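Local coordinates for four helix bundle protein (Bacteroides thetaiotaomicron VPI-5482, PDB 2RLD) that is of unknown function but belongs to the 23S rRNA-intervening sequence protein family, forms a four-helix bundle and binds calcium, at residues K40-S45 with E80-L85. Residues are numbered along the deposited sequence; the frame is centred on the assembly and turned at random. Where two conformers were deposited one is given.
With EDO (1,2-ethanediol), chain L.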
ATOM      1  N   LYS C  40       5.362   6.461   8.815  1.00 16.68           N
ATOM      2  CA  LYS C  40       4.924   5.118   8.413  1.00 18.99           C
ATOM      3  C   LYS C  40       5.927   4.460   7.484  1.00 18.09           C
ATOM      4  O   LYS C  40       6.210   3.254   7.603  1.00 19.21           O
ATOM      5  CB  LYS C  40       3.558   5.170   7.748  1.00 20.07           C
ATOM      6  CG  LYS C  40       2.515   5.827   8.552  1.00 29.21           C
ATOM      7  N   GLN C  41       6.525   5.253   6.606  1.00 16.83           N
ATOM      8  CA  GLN C  41       7.513   4.737   5.660  1.00 16.00           C
ATOM      9  C   GLN C  41       8.721   4.195   6.407  1.00 15.84           C
ATOM     10  O   GLN C  41       9.180   3.087   6.146  1.00 16.41           O
ATOM     11  CB  GLN C  41       7.959   5.795   4.682  1.00 16.79           C
ATOM     12  CG  GLN C  41       6.883   6.297   3.755  1.00 17.32           C
ATOM     13  CD  GLN C  41       6.743   5.471   2.525  1.00 26.39           C
ATOM     14  OE1 GLN C  41       6.870   4.246   2.575  1.00 28.98           O
ATOM     15  NE2 GLN C  41       6.476   6.129   1.396  1.00 29.76           N
ATOM     16  N   ILE C  42       9.209   4.946   7.394  1.00 16.05           N
ATOM     17  CA  ILE C  42      10.425   4.543   8.095  1.00 16.07           C
ATOM     18  C   ILE C  42      10.166   3.450   9.120  1.00 17.08           C
ATOM     19  O   ILE C  42      11.066   2.652   9.409  1.00 17.59           O
ATOM     20  CB  ILE C  42      11.158   5.765   8.734  1.00 16.90           C
ATOM     21  CG1 ILE C  42      12.620   5.399   9.001  1.00 16.91           C
ATOM     22  CG2 ILE C  42      10.447   6.282   9.978  1.00 17.58           C
ATOM     23  CD1 ILE C  42      13.442   6.502   9.649  1.00 15.47           C
ATOM     24  N   LEU C  43       8.954   3.386   9.670  1.00 16.55           N
ATOM     25  CA  LEU C  43       8.588   2.243  10.500  1.00 15.29           C
ATOM     26  C   LEU C  43       8.740   0.957   9.709  1.00 15.88           C
ATOM     27  O   LEU C  43       9.324  -0.018  10.180  1.00 16.29           O
ATOM     28  CB  LEU C  43       7.146   2.378  10.979  1.00 14.80           C
ATOM     29  CG  LEU C  43       6.623   1.186  11.782  1.00 17.36           C
ATOM     30  CD1 LEU C  43       7.418   0.959  13.070  1.00 13.94           C
ATOM     31  CD2 LEU C  43       5.128   1.418  12.059  1.00 13.58           C
ATOM     32  N   ARG C  44       8.247   0.976   8.477  1.00 16.80           N
ATOM     33  CA  ARG C  44       8.337  -0.187   7.606  0.50 17.14           C
ATOM     34  C   ARG C  44       9.779  -0.527   7.215  1.00 17.98           C
ATOM     35  O   ARG C  44      10.231  -1.674   7.390  1.00 17.96           O
ATOM     36  CB  ARG C  44       7.488   0.014   6.350  0.50 16.60           C
ATOM     37  CG  ARG C  44       7.465  -1.200   5.416  0.50 17.05           C
ATOM     38  N   SER C  45      10.520   0.444   6.702  1.00 17.81           N
ATOM     39  CA  SER C  45      11.858   0.152   6.231  1.00 17.15           C
ATOM     40  C   SER C  45      12.767  -0.218   7.397  1.00 15.72           C
ATOM     41  O   SER C  45      13.494  -1.198   7.313  1.00 17.18           O
ATOM     42  CB  SER C  45      12.435   1.299   5.374  1.00 16.69           C
ATOM     43  OG  SER C  45      12.710   2.487   6.101  1.00 15.95           O
ATOM     44  N   GLU C  80      17.896   5.167   5.954  1.00 15.86           N
ATOM     45  CA  GLU C  80      18.860   6.291   5.993  1.00 13.46           C
ATOM     46  C   GLU C  80      18.345   7.495   5.195  1.00 15.41           C
ATOM     47  O   GLU C  80      18.528   8.640   5.588  1.00 16.06           O
ATOM     48  CB  GLU C  80      20.239   5.778   5.557  1.00 17.76           C
ATOM     49  CG  GLU C  80      20.849   4.927   6.701  1.00 20.85           C
ATOM     50  CD  GLU C  80      21.660   3.719   6.262  1.00 26.56           C
ATOM     51  OE1 GLU C  80      22.047   3.646   5.076  1.00 22.78           O
ATOM     52  OE2 GLU C  80      21.887   2.830   7.123  1.00 25.68           O
ATOM     53  N   TYR C  81      17.678   7.225   4.083  1.00 14.82           N
ATOM     54  CA  TYR C  81      17.019   8.275   3.300  1.00 15.66           C
ATOM     55  C   TYR C  81      15.980   8.977   4.152  1.00 15.10           C
ATOM     56  O   TYR C  81      15.972  10.209   4.261  1.00 14.79           O
ATOM     57  CB  TYR C  81      16.342   7.661   2.060  1.00 15.97           C
ATOM     58  CG  TYR C  81      15.398   8.613   1.300  1.00 14.36           C
ATOM     59  CD1 TYR C  81      15.877   9.548   0.407  1.00 18.52           C
ATOM     60  CD2 TYR C  81      14.034   8.530   1.486  1.00 19.01           C
ATOM     61  CE1 TYR C  81      14.996  10.406  -0.283  1.00 16.12           C
ATOM     62  CE2 TYR C  81      13.143   9.389   0.829  1.00 16.79           C
ATOM     63  CZ  TYR C  81      13.635  10.327  -0.042  1.00 16.85           C
ATOM     64  OH  TYR C  81      12.736  11.126  -0.720  1.00 18.02           O
ATOM     65  N   TRP C  82      15.096   8.199   4.769  1.00 14.50           N
ATOM     66  CA  TRP C  82      14.029   8.823   5.580  1.00 14.09           C
ATOM     67  C   TRP C  82      14.628   9.600   6.752  1.00 16.04           C
ATOM     68  O   TRP C  82      14.166  10.705   7.059  1.00 13.85           O
ATOM     69  CB  TRP C  82      12.971   7.800   6.074  1.00 15.74           C
ATOM     70  CG  TRP C  82      12.163   7.208   4.946  1.00 14.48           C
ATOM     71  CD1 TRP C  82      12.185   5.907   4.495  1.00 16.14           C
ATOM     72  CD2 TRP C  82      11.250   7.912   4.102  1.00 13.54           C
ATOM     73  NE1 TRP C  82      11.319   5.773   3.420  1.00 17.17           N
ATOM     74  CE2 TRP C  82      10.750   6.988   3.154  1.00 14.66           C
ATOM     75  CE3 TRP C  82      10.810   9.251   4.050  1.00 14.49           C
ATOM     76  CZ2 TRP C  82       9.837   7.350   2.178  1.00 17.62           C
ATOM     77  CZ3 TRP C  82       9.877   9.597   3.097  1.00 17.65           C
ATOM     78  CH2 TRP C  82       9.410   8.649   2.160  1.00 15.58           C
ATOM     79  N   LEU C  83      15.690   9.074   7.362  1.00 14.90           N
ATOM     80  CA  LEU C  83      16.309   9.793   8.483  1.00 14.34           C
ATOM     81  C   LEU C  83      16.866  11.144   8.016  1.00 15.55           C
ATOM     82  O   LEU C  83      16.767  12.167   8.695  1.00 15.99           O
ATOM     83  CB  LEU C  83      17.414   8.953   9.105  1.00 17.41           C
ATOM     84  CG  LEU C  83      16.959   7.754   9.936  1.00 18.15           C
ATOM     85  CD1 LEU C  83      18.165   6.881  10.313  1.00 19.84           C
ATOM     86  CD2 LEU C  83      16.153   8.193  11.209  1.00 18.72           C
ATOM     87  N   GLU C  84      17.498  11.144   6.860  1.00 14.45           N
ATOM     88  CA  GLU C  84      18.076  12.365   6.325  1.00 16.41           C
ATOM     89  C   GLU C  84      16.986  13.398   6.044  1.00 15.02           C
ATOM     90  O   GLU C  84      17.115  14.599   6.346  1.00 14.33           O
ATOM     91  CB  GLU C  84      18.825  12.046   5.032  1.00 16.73           C
ATOM     92  CG  GLU C  84      19.655  13.227   4.533  1.00 24.64           C
ATOM     93  CD  GLU C  84      20.510  12.901   3.301  1.00 28.59           C
ATOM     94  OE1 GLU C  84      20.661  11.704   2.949  1.00 31.02           O
ATOM     95  OE2 GLU C  84      21.041  13.862   2.706  1.00 33.10           O
ATOM     96  N   LEU C  85      15.904  12.933   5.432  1.00 15.55           N
ATOM     97  CA  LEU C  85      14.745  13.808   5.203  1.00 14.43           C
ATOM     98  C   LEU C  85      14.176  14.384   6.504  1.00 14.65           C
ATOM     99  O   LEU C  85      13.878  15.581   6.587  1.00 16.42           O
ATOM    100  CB  LEU C  85      13.667  13.047   4.422  1.00 15.47           C
ATOM    101  CG  LEU C  85      12.507  13.851   3.867  1.00 18.20           C
ATOM    102  CD1 LEU C  85      12.935  15.134   3.165  1.00 17.66           C
ATOM    103  CD2 LEU C  85      11.690  12.930   2.951  1.00 17.42           C
TER
HETATM  104  C1  EDO L 127       8.550   3.972  -0.248  1.00 39.22           C
HETATM  105  O1  EDO L 127       7.649   4.508  -1.211  1.00 49.87           O
HETATM  106  C2  EDO L 127       9.779   3.472  -0.983  1.00 36.38           C
HETATM  107  O2  EDO L 127       9.729   2.054  -1.106  1.00 42.06           O
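Q41 sets its CB over one face of the W82 indole, offset toward the rim. This CB sits 3.8 Å from the centroid of the five-membered ring, 28° off the normal, a CH-pi contact. The closest atom is W82 CE2, 3.4 Å from Q41 CB, where the two rings are fused. Q41 CG lies above the rim of the six-membered ring, just beyond CZ2, at 3.5 Å from W82 CZ2. The chain then bends at chi2, and the amide plane stands 30° from the indole plane. At the stem of the tryptophan side chain, I42 CG1 packs on W82 CB at 3.8 Å. I42 CG1 is anti to its backbone N, and I42 CD1 extends on to L83 CD2 at 3.6 Å. S45 OG stands at the indole edge, 3.8 Å from CD1 of W82.

The other face of the indole is backed by Y81, with CD2 over the ring centre. W82 NE1 is hydrogen-bonded to E78, and S45 OG to T79, so both polar groups are satisfied from helix 62-88. A51 of the second subunit also packs on W82. I42 and L83 both reach L25 of helix 7-32, in the bundle interior. An ethanediol, probably from the crystallisation liquor, takes a weak hydrogen bond from Q41 NE2 and also bonds S48 of the second subunit.

An alanine at W82 would probably leave a gap between Q41 and Y81 and deprive E78 of its indole N-H partner.

The segments belong to helices 38-57 and 62-88 of the four-helix bundle. The axes of the two short segments come within 9.6 Å, their directions 148° apart, thus roughly antiparallel. Between them the contact is apolar and CH-pi in kind. It therefore probably relies on close fit, with the W82 N-H and the S45 hydroxyl paired just before 80-85 rather than between the two segments.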